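Local coordinates for aspartate-semialdehyde dehydrogenase (Candida albicans, PDB 3HSK), which catalyses the NADPH-dependent reductive dephosphorylation of 4-phospho-L-aspartate to L-aspartate-semialdehyde, the second step in making the aspartate family of amino acids, at residues A22-A27 with R34-L39; P43-H48 with C94-S99. All coordinates share one frame; numbering follows the deposited sequence.

Interaction 1 of 2, residues A22-A27 with R34-L39. With NAP (NADP nicotinamide-adenine-dinucleotide phosphate), chain C.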
ATOM      1  N   ALA A  22     -28.199  15.011 -23.904  1.00 54.37           N
ATOM      2  CA  ALA A  22     -26.800  14.730 -23.574  1.00 53.26           C
ATOM      3  C   ALA A  22     -25.978  14.194 -24.741  1.00 52.29           C
ATOM      4  O   ALA A  22     -26.415  13.303 -25.472  1.00 52.17           O
ATOM      5  CB  ALA A  22     -26.711  13.783 -22.380  1.00 53.34           C
ATOM      6  N   GLY A  23     -24.787  14.761 -24.902  1.00 51.22           N
ATOM      7  CA  GLY A  23     -23.800  14.263 -25.853  1.00 50.02           C
ATOM      8  C   GLY A  23     -22.660  13.567 -25.135  1.00 49.24           C
ATOM      9  O   GLY A  23     -22.412  13.819 -23.950  1.00 49.00           O
ATOM     10  N   VAL A  24     -21.978  12.679 -25.854  1.00 48.33           N
ATOM     11  CA  VAL A  24     -20.805  11.979 -25.332  1.00 47.66           C
ATOM     12  C   VAL A  24     -19.681  11.986 -26.365  1.00 47.43           C
ATOM     13  O   VAL A  24     -19.828  11.434 -27.458  1.00 47.40           O
ATOM     14  CB  VAL A  24     -21.111  10.506 -24.919  1.00 47.58           C
ATOM     15  CG1 VAL A  24     -19.879   9.863 -24.279  1.00 47.15           C
ATOM     16  CG2 VAL A  24     -22.307  10.426 -23.964  1.00 46.92           C
ATOM     17  N   LEU A  25     -18.571  12.627 -26.009  1.00 46.98           N
ATOM     18  CA  LEU A  25     -17.372  12.649 -26.836  1.00 46.71           C
ATOM     19  C   LEU A  25     -16.443  11.529 -26.391  1.00 46.70           C
ATOM     20  O   LEU A  25     -16.325  11.249 -25.196  1.00 46.47           O
ATOM     21  CB  LEU A  25     -16.666  14.000 -26.718  1.00 46.81           C
ATOM     22  CG  LEU A  25     -17.406  15.226 -27.264  1.00 46.41           C
ATOM     23  CD1 LEU A  25     -16.732  16.513 -26.821  1.00 45.05           C
ATOM     24  CD2 LEU A  25     -17.503  15.159 -28.785  1.00 46.64           C
ATOM     25  N   GLY A  26     -15.783  10.895 -27.356  1.00 46.56           N
ATOM     26  CA  GLY A  26     -14.966   9.721 -27.087  1.00 46.38           C
ATOM     27  C   GLY A  26     -15.841   8.585 -26.593  1.00 46.34           C
ATOM     28  O   GLY A  26     -15.480   7.872 -25.654  1.00 46.23           O
ATOM     29  N   ALA A  27     -16.988   8.418 -27.250  1.00 46.41           N
ATOM     30  CA  ALA A  27     -18.054   7.527 -26.794  1.00 46.72           C
ATOM     31  C   ALA A  27     -17.694   6.047 -26.834  1.00 46.87           C
ATOM     32  O   ALA A  27     -18.219   5.260 -26.049  1.00 46.73           O
ATOM     33  CB  ALA A  27     -19.327   7.781 -27.591  1.00 46.71           C
ATOM     34  N   ARG A  34     -19.144   3.577 -20.254  1.00 50.20           N
ATOM     35  CA  ARG A  34     -19.780   3.701 -18.937  1.00 50.90           C
ATOM     36  C   ARG A  34     -20.695   4.924 -18.831  1.00 50.82           C
ATOM     37  O   ARG A  34     -21.731   4.864 -18.166  1.00 50.92           O
ATOM     38  CB  ARG A  34     -18.730   3.706 -17.821  1.00 51.08           C
ATOM     39  CG  ARG A  34     -17.757   2.542 -17.885  1.00 52.82           C
ATOM     40  CD  ARG A  34     -16.950   2.408 -16.608  1.00 55.79           C
ATOM     41  NE  ARG A  34     -15.733   1.622 -16.815  1.00 58.04           N
ATOM     42  CZ  ARG A  34     -14.489   2.077 -16.643  1.00 59.31           C
ATOM     43  NH1 ARG A  34     -13.460   1.270 -16.868  1.00 60.12           N
ATOM     44  NH2 ARG A  34     -14.264   3.326 -16.245  1.00 59.19           N
ATOM     45  N   PHE A  35     -20.320   6.020 -19.494  1.00 50.85           N
ATOM     46  CA  PHE A  35     -21.205   7.188 -19.618  1.00 50.90           C
ATOM     47  C   PHE A  35     -22.545   6.824 -20.245  1.00 51.21           C
ATOM     48  O   PHE A  35     -23.598   7.105 -19.673  1.00 51.07           O
ATOM     49  CB  PHE A  35     -20.557   8.307 -20.441  1.00 50.64           C
ATOM     50  CG  PHE A  35     -19.853   9.341 -19.615  1.00 50.47           C
ATOM     51  CD1 PHE A  35     -20.548  10.079 -18.660  1.00 49.43           C
ATOM     52  CD2 PHE A  35     -18.498   9.589 -19.801  1.00 49.83           C
ATOM     53  CE1 PHE A  35     -19.904  11.030 -17.895  1.00 49.02           C
ATOM     54  CE2 PHE A  35     -17.845  10.550 -19.038  1.00 50.01           C
ATOM     55  CZ  PHE A  35     -18.549  11.271 -18.086  1.00 49.69           C
ATOM     56  N   ILE A  36     -22.492   6.207 -21.424  1.00 51.72           N
ATOM     57  CA  ILE A  36     -23.693   5.826 -22.168  1.00 52.48           C
ATOM     58  C   ILE A  36     -24.503   4.784 -21.401  1.00 53.07           C
ATOM     59  O   ILE A  36     -25.733   4.858 -21.364  1.00 53.06           O
ATOM     60  CB  ILE A  36     -23.344   5.310 -23.591  1.00 52.49           C
ATOM     61  CG1 ILE A  36     -22.592   6.392 -24.378  1.00 52.57           C
ATOM     62  CG2 ILE A  36     -24.605   4.873 -24.347  1.00 52.31           C
ATOM     63  CD1 ILE A  36     -21.761   5.861 -25.531  1.00 52.01           C
ATOM     64  N   LEU A  37     -23.809   3.831 -20.777  1.00 53.92           N
ATOM     65  CA  LEU A  37     -24.457   2.812 -19.953  1.00 54.86           C
ATOM     66  C   LEU A  37     -25.285   3.450 -18.833  1.00 55.56           C
ATOM     67  O   LEU A  37     -26.440   3.077 -18.624  1.00 55.92           O
ATOM     68  CB  LEU A  37     -23.427   1.825 -19.385  1.00 54.83           C
ATOM     69  CG  LEU A  37     -23.949   0.570 -18.664  1.00 55.11           C
ATOM     70  CD1 LEU A  37     -24.454  -0.468 -19.655  1.00 55.64           C
ATOM     71  CD2 LEU A  37     -22.878  -0.040 -17.771  1.00 54.65           C
ATOM     72  N   LEU A  38     -24.697   4.420 -18.133  1.00 56.41           N
ATOM     73  CA  LEU A  38     -25.392   5.138 -17.060  1.00 57.04           C
ATOM     74  C   LEU A  38     -26.553   5.992 -17.557  1.00 57.58           C
ATOM     75  O   LEU A  38     -27.685   5.811 -17.107  1.00 57.79           O
ATOM     76  CB  LEU A  38     -24.421   5.996 -16.247  1.00 56.99           C
ATOM     77  CG  LEU A  38     -23.714   5.322 -15.071  1.00 57.20           C
ATOM     78  CD1 LEU A  38     -22.749   6.302 -14.442  1.00 56.94           C
ATOM     79  CD2 LEU A  38     -24.719   4.813 -14.035  1.00 57.11           C
ATOM     80  N   LEU A  39     -26.269   6.908 -18.483  1.00 58.18           N
ATOM     81  CA  LEU A  39     -27.278   7.824 -19.031  1.00 58.95           C
ATOM     82  C   LEU A  39     -28.474   7.087 -19.635  1.00 59.62           C
ATOM     83  O   LEU A  39     -29.559   7.657 -19.792  1.00 59.60           O
ATOM     84  CB  LEU A  39     -26.656   8.740 -20.088  1.00 58.86           C
ATOM     85  CG  LEU A  39     -25.623   9.788 -19.663  1.00 58.84           C
ATOM     86  CD1 LEU A  39     -24.823  10.260 -20.865  1.00 58.62           C
ATOM     87  CD2 LEU A  39     -26.285  10.964 -18.963  1.00 59.24           C
TER
HETATM   88  PA  NAP C 366      -8.865   5.781 -26.857  1.00 84.31           P
HETATM   89  O1A NAP C 366      -9.706   4.734 -27.485  1.00 84.37           O
HETATM   90  O2A NAP C 366      -7.578   5.933 -27.578  1.00 84.28           O
HETATM   91  O5B NAP C 366      -9.657   7.180 -26.822  1.00 79.75           O
HETATM   92  C5B NAP C 366     -10.866   7.305 -26.111  1.00 73.29           C
HETATM   93  C4B NAP C 366     -11.928   7.825 -27.064  1.00 68.81           C
HETATM   94  O4B NAP C 366     -11.387   8.878 -27.845  1.00 67.06           O
HETATM   95  C3B NAP C 366     -12.397   6.740 -28.023  1.00 66.98           C
HETATM   96  O3B NAP C 366     -13.803   6.688 -28.040  1.00 65.57           O
HETATM   97  C2B NAP C 366     -11.859   7.179 -29.369  1.00 65.56           C
HETATM   98  O2B NAP C 366     -12.715   6.853 -30.436  1.00 64.92           O
HETATM   99  C1B NAP C 366     -11.703   8.683 -29.210  1.00 64.86           C
HETATM  100  N9A NAP C 366     -10.663   9.201 -30.120  1.00 64.04           N
HETATM  101  C8A NAP C 366      -9.370   8.763 -30.251  1.00 63.73           C
HETATM  102  N7A NAP C 366      -8.760   9.504 -31.202  1.00 63.53           N
HETATM  103  C5A NAP C 366      -9.644  10.407 -31.683  1.00 63.74           C
HETATM  104  C6A NAP C 366      -9.552  11.398 -32.659  1.00 64.10           C
HETATM  105  N6A NAP C 366      -8.414  11.591 -33.318  1.00 63.92           N
HETATM  106  N1A NAP C 366     -10.654  12.189 -32.941  1.00 64.23           N
HETATM  107  C2A NAP C 366     -11.842  11.998 -32.256  1.00 63.94           C
HETATM  108  N3A NAP C 366     -11.924  11.007 -31.295  1.00 63.36           N
HETATM  109  C4A NAP C 366     -10.848  10.227 -31.011  1.00 63.59           C
HETATM  110  O3  NAP C 366      -8.616   5.449 -25.300  1.00 87.74           O
HETATM  111  PN  NAP C 366      -9.264   4.350 -24.313  1.00 91.83           P
HETATM  112  O1N NAP C 366      -8.380   4.242 -23.128  1.00 91.90           O
HETATM  113  O2N NAP C 366     -10.702   4.646 -24.117  1.00 91.58           O
HETATM  114  O5D NAP C 366      -9.134   2.985 -25.162  1.00 93.43           O
HETATM  115  C5D NAP C 366      -9.373   1.735 -24.549  1.00 96.33           C
HETATM  116  C4D NAP C 366      -8.084   0.963 -24.240  1.00 98.25           C
HETATM  117  O4D NAP C 366      -8.176  -0.335 -24.814  1.00 99.10           O
HETATM  118  C3D NAP C 366      -6.801   1.603 -24.771  1.00 98.95           C
HETATM  119  O3D NAP C 366      -6.075   2.248 -23.746  1.00 98.88           O
HETATM  120  C2D NAP C 366      -6.015   0.456 -25.382  1.00 99.63           C
HETATM  121  O2D NAP C 366      -5.023  -0.010 -24.491  1.00 99.48           O
HETATM  122  C1D NAP C 366      -7.044  -0.645 -25.613  1.00100.14           C
HETATM  123  N1N NAP C 366      -7.409  -0.758 -27.051  1.00100.71           N
HETATM  124  C2N NAP C 366      -6.949  -1.839 -27.761  1.00101.21           C
HETATM  125  C3N NAP C 366      -7.266  -1.998 -29.114  1.00101.59           C
HETATM  126  C7N NAP C 366      -7.030  -3.326 -29.785  1.00101.81           C
HETATM  127  O7N NAP C 366      -6.968  -3.395 -31.196  1.00101.71           O
HETATM  128  N7N NAP C 366      -6.885  -4.418 -29.029  1.00102.01           N
HETATM  129  C4N NAP C 366      -8.057  -1.035 -29.748  1.00101.16           C
HETATM  130  C5N NAP C 366      -8.525   0.064 -29.027  1.00101.12           C
HETATM  131  C6N NAP C 366      -8.194   0.188 -27.678  1.00100.93           C
HETATM  132  P2B NAP C 366     -12.295   5.717 -31.502  1.00 64.02           P
HETATM  133  O1X NAP C 366     -12.925   6.078 -32.822  1.00 63.58           O
HETATM  134  O2X NAP C 366     -12.799   4.375 -31.031  1.00 64.29           O
HETATM  135  O3X NAP C 366     -10.794   5.646 -31.653  1.00 63.96           O
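Val-24 on the first strand of the NADP-binding Rossmann-type domain packs against Phe-35, Ile-36 and Leu-39 of the helix that follows it, the opening half of a beta-alpha-beta unit completed by strand 45-52. Strand 22-25 and helix 34-39 run nearly antiparallel, at 162°, with their axes 9.5 Å apart at closest approach.

The contact is apolar and buried. Val-24 divides its two methyls between three partners. CG1, anti to the backbone N (chi1 -175°), meets Phe-35 at CB, 4.2 Å away, so the root of that side chain rather than its ring does the touching; the ring itself meets that of Phe-98. Val-24 CG2 touches both Ile-36 and Leu-39, reaching Ile-36 CG1 at 4.1 Å and, tip to tip, Leu-39 CD1 at 4.0 Å. The same CD1 of Leu-39 also extends to Ala-22 CB at 4.3 Å, so one leucine methyl spans two strand residues whose side chains face the helix. Leu-50 packs on both Val-24 and Ile-36, joining the next strand to this core.

Past the strand end the chain turns into the cofactor pocket. Gly-26 has positive phi (64°). Gly-26 C lies 3.1 Å from NAP O3B, bringing the backbone close against the ribose of NADP. The carbonyl oxygen of Ala-27 accepts a hydrogen bond from Tyr-61 OH. Ile-36 reaches this turn with its terminal methyl: CD1 sits 3.7 Å from Ala-27 CB and 3.6 Å from Ala-27 O.

Interaction 2 of 2, residues P43-H48 with C94-S99; sequences PEFEIH and CDVVFS
Strands 45-48 and 96-99 flank strand 20-25 in the parallel sheet and do not pair directly: the CA atoms of Phe-45 and Val-96 are 9.4 Å apart, and those of His-48 and Cys-94 are 6.8 Å apart. Backbone hydrogen bonds link Ala-22 with Glu-46 and His-48, and Gly-23 with Val-96, tying both to the intervening strand, so the two segments meet through side chains that reach past it.

Phe-45 and Val-96 form the apolar link. The ring carbon CE1 of Phe-45 lies 4.1 Å from Val-96 CG1, and the two side chains cross at about a right angle, the methyl coming obliquely to the ring. Val-96 brings CG1 to this position by setting it between its own backbone N and carbonyl carbon (chi1 70°). Leu-39 of helix 30-39 and Ala-372 of helix 364-376 also touch Phe-45, placing this end of the contact in the layer between sheet and helices.

His-48 and Cys-94 make the second link. The thiol sulfur SG of Cys-94 approaches the imidazole of His-48 at its edge, 5.3 Å from the ring centroid and 77° off the ring normal; the nearest His-48 atom to Cys-94 SG is the methylene CB, at 4.2 Å. A weak hydrogen bond joins His-48 ND1 to Asn-90 O.

Such chemistry implies cohesion mainly by dispersion, probably with at most a modest sulfur-aromatic contribution at the imidazole edge: two separate side-chain touches across strand 20-25, while the backbone hydrogen bonds to that strand supply the directional hold.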
ATOM      1  N   PRO A  43     -33.636   8.931 -16.029  1.00 64.26           N
ATOM      2  CA  PRO A  43     -34.936   9.490 -16.407  1.00 64.26           C
ATOM      3  C   PRO A  43     -34.872  10.964 -16.811  1.00 64.14           C
ATOM      4  O   PRO A  43     -35.803  11.476 -17.435  1.00 64.18           O
ATOM      5  CB  PRO A  43     -35.767   9.348 -15.118  1.00 64.35           C
ATOM      6  CG  PRO A  43     -34.968   8.453 -14.206  1.00 64.35           C
ATOM      7  CD  PRO A  43     -33.552   8.715 -14.573  1.00 64.28           C
ATOM      8  N   GLU A  44     -33.778  11.630 -16.454  1.00 64.03           N
ATOM      9  CA  GLU A  44     -33.644  13.071 -16.632  1.00 63.95           C
ATOM     10  C   GLU A  44     -32.846  13.435 -17.886  1.00 63.70           C
ATOM     11  O   GLU A  44     -32.895  14.577 -18.342  1.00 63.88           O
ATOM     12  CB  GLU A  44     -32.975  13.672 -15.395  1.00 64.13           C
ATOM     13  CG  GLU A  44     -33.493  15.031 -14.957  1.00 65.00           C
ATOM     14  CD  GLU A  44     -33.190  15.318 -13.487  1.00 66.11           C
ATOM     15  OE1 GLU A  44     -33.406  14.417 -12.641  1.00 66.08           O
ATOM     16  OE2 GLU A  44     -32.738  16.442 -13.177  1.00 66.46           O
ATOM     17  N   PHE A  45     -32.113  12.467 -18.437  1.00 63.30           N
ATOM     18  CA  PHE A  45     -31.263  12.711 -19.607  1.00 62.82           C
ATOM     19  C   PHE A  45     -31.662  11.900 -20.833  1.00 62.56           C
ATOM     20  O   PHE A  45     -32.224  10.811 -20.722  1.00 62.56           O
ATOM     21  CB  PHE A  45     -29.784  12.469 -19.273  1.00 62.70           C
ATOM     22  CG  PHE A  45     -29.233  13.417 -18.249  1.00 62.58           C
ATOM     23  CD1 PHE A  45     -28.848  14.707 -18.612  1.00 62.43           C
ATOM     24  CD2 PHE A  45     -29.106  13.027 -16.920  1.00 62.21           C
ATOM     25  CE1 PHE A  45     -28.345  15.594 -17.662  1.00 62.36           C
ATOM     26  CE2 PHE A  45     -28.604  13.903 -15.965  1.00 62.20           C
ATOM     27  CZ  PHE A  45     -28.222  15.191 -16.335  1.00 62.15           C
ATOM     28  N   GLU A  46     -31.361  12.460 -22.000  1.00 62.28           N
ATOM     29  CA  GLU A  46     -31.599  11.813 -23.283  1.00 62.09           C
ATOM     30  C   GLU A  46     -30.295  11.800 -24.074  1.00 61.33           C
ATOM     31  O   GLU A  46     -29.734  12.861 -24.378  1.00 61.30           O
ATOM     32  CB  GLU A  46     -32.687  12.567 -24.063  1.00 62.12           C
ATOM     33  CG  GLU A  46     -33.047  11.973 -25.426  1.00 62.83           C
ATOM     34  CD  GLU A  46     -33.965  12.878 -26.244  1.00 63.13           C
ATOM     35  OE1 GLU A  46     -35.013  13.318 -25.713  1.00 64.15           O
ATOM     36  OE2 GLU A  46     -33.639  13.143 -27.425  1.00 64.76           O
ATOM     37  N   ILE A  47     -29.811  10.599 -24.386  1.00 60.47           N
ATOM     38  CA  ILE A  47     -28.619  10.434 -25.213  1.00 59.79           C
ATOM     39  C   ILE A  47     -28.939  10.876 -26.641  1.00 59.26           C
ATOM     40  O   ILE A  47     -29.703  10.224 -27.353  1.00 59.30           O
ATOM     41  CB  ILE A  47     -28.078   8.983 -25.170  1.00 59.92           C
ATOM     42  CG1 ILE A  47     -27.729   8.591 -23.725  1.00 59.96           C
ATOM     43  CG2 ILE A  47     -26.854   8.843 -26.072  1.00 59.86           C
ATOM     44  CD1 ILE A  47     -27.679   7.095 -23.452  1.00 59.58           C
ATOM     45  N   HIS A  48     -28.350  11.998 -27.037  1.00 58.42           N
ATOM     46  CA  HIS A  48     -28.725  12.681 -28.271  1.00 57.65           C
ATOM     47  C   HIS A  48     -27.638  12.631 -29.343  1.00 57.03           C
ATOM     48  O   HIS A  48     -27.945  12.556 -30.531  1.00 57.09           O
ATOM     49  CB  HIS A  48     -29.097  14.136 -27.963  1.00 57.64           C
ATOM     50  CG  HIS A  48     -29.867  14.805 -29.056  1.00 57.96           C
ATOM     51  ND1 HIS A  48     -29.316  15.773 -29.868  1.00 58.27           N
ATOM     52  CD2 HIS A  48     -31.144  14.642 -29.475  1.00 58.13           C
ATOM     53  CE1 HIS A  48     -30.222  16.180 -30.739  1.00 58.22           C
ATOM     54  NE2 HIS A  48     -31.339  15.509 -30.523  1.00 58.00           N
ATOM     55  N   CYS A  94     -27.179  19.620 -27.767  1.00 53.66           N
ATOM     56  CA  CYS A  94     -27.010  19.047 -26.432  1.00 52.60           C
ATOM     57  C   CYS A  94     -26.874  20.117 -25.360  1.00 51.97           C
ATOM     58  O   CYS A  94     -26.096  21.067 -25.509  1.00 51.77           O
ATOM     59  CB  CYS A  94     -25.777  18.147 -26.379  1.00 52.75           C
ATOM     60  SG  CYS A  94     -25.824  16.752 -27.486  1.00 51.77           S
ATOM     61  N   ASP A  95     -27.625  19.930 -24.275  1.00 51.14           N
ATOM     62  CA  ASP A  95     -27.559  20.783 -23.086  1.00 50.21           C
ATOM     63  C   ASP A  95     -26.290  20.540 -22.271  1.00 49.55           C
ATOM     64  O   ASP A  95     -25.838  21.421 -21.538  1.00 49.49           O
ATOM     65  CB  ASP A  95     -28.790  20.541 -22.208  1.00 50.35           C
ATOM     66  CG  ASP A  95     -30.085  20.970 -22.884  1.00 50.50           C
ATOM     67  OD1 ASP A  95     -30.219  22.170 -23.202  1.00 51.21           O
ATOM     68  OD2 ASP A  95     -30.969  20.110 -23.089  1.00 50.36           O
ATOM     69  N   VAL A  96     -25.740  19.332 -22.393  1.00 48.70           N
ATOM     70  CA  VAL A  96     -24.515  18.929 -21.693  1.00 47.67           C
ATOM     71  C   VAL A  96     -23.751  17.884 -22.513  1.00 47.04           C
ATOM     72  O   VAL A  96     -24.352  16.972 -23.085  1.00 46.92           O
ATOM     73  CB  VAL A  96     -24.804  18.407 -20.253  1.00 47.57           C
ATOM     74  CG1 VAL A  96     -25.514  17.048 -20.268  1.00 46.97           C
ATOM     75  CG2 VAL A  96     -23.518  18.349 -19.431  1.00 47.64           C
ATOM     76  N   VAL A  97     -22.431  18.034 -22.576  1.00 46.28           N
ATOM     77  CA  VAL A  97     -21.593  17.138 -23.368  1.00 45.57           C
ATOM     78  C   VAL A  97     -20.489  16.505 -22.523  1.00 45.13           C
ATOM     79  O   VAL A  97     -19.511  17.166 -22.165  1.00 44.90           O
ATOM     80  CB  VAL A  97     -20.977  17.864 -24.598  1.00 45.60           C
ATOM     81  CG1 VAL A  97     -20.035  16.941 -25.360  1.00 44.86           C
ATOM     82  CG2 VAL A  97     -22.072  18.388 -25.526  1.00 45.73           C
ATOM     83  N   PHE A  98     -20.651  15.218 -22.226  1.00 44.59           N
ATOM     84  CA  PHE A  98     -19.659  14.460 -21.468  1.00 44.55           C
ATOM     85  C   PHE A  98     -18.493  14.071 -22.365  1.00 44.47           C
ATOM     86  O   PHE A  98     -18.674  13.885 -23.562  1.00 44.46           O
ATOM     87  CB  PHE A  98     -20.295  13.216 -20.844  1.00 44.35           C
ATOM     88  CG  PHE A  98     -21.540  13.506 -20.056  1.00 44.43           C
ATOM     89  CD1 PHE A  98     -21.462  13.908 -18.723  1.00 44.14           C
ATOM     90  CD2 PHE A  98     -22.798  13.394 -20.651  1.00 44.60           C
ATOM     91  CE1 PHE A  98     -22.614  14.180 -17.993  1.00 44.30           C
ATOM     92  CE2 PHE A  98     -23.958  13.675 -19.931  1.00 44.70           C
ATOM     93  CZ  PHE A  98     -23.866  14.061 -18.598  1.00 44.64           C
ATOM     94  N   SER A  99     -17.296  13.956 -21.796  1.00 44.45           N
ATOM     95  CA  SER A  99     -16.121  13.622 -22.603  1.00 44.40           C
ATOM     96  C   SER A  99     -15.177  12.608 -21.956  1.00 44.81           C
ATOM     97  O   SER A  99     -14.640  12.831 -20.864  1.00 44.65           O
ATOM     98  CB  SER A  99     -15.362  14.892 -23.009  1.00 44.42           C
ATOM     99  OG  SER A  99     -14.092  14.591 -23.557  1.00 43.57           O
TER

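Overall arrangement
Interactions 1 and 2 lie side by side in the NADP-binding domain, their centres about 8 Å apart, and follow in series along the chain. They share one parallel sheet: strand 20-25, from interaction 1, runs between strands 45-52 and 96-99, whose side chains touch across it in interaction 2, with Cys-94 just ahead of the second strand. A probable backbone hydrogen bond from Leu-25 N to Phe-98 O (2.8 Å) joins the two contacts, and Cys-94 SG packs 3.4 Å from Gly-23 N. Interaction 1 thus binds helix 30-39 to the sheet beside the cofactor turn, whereas interaction 2 links the flanking strands away from the cofactor pocket.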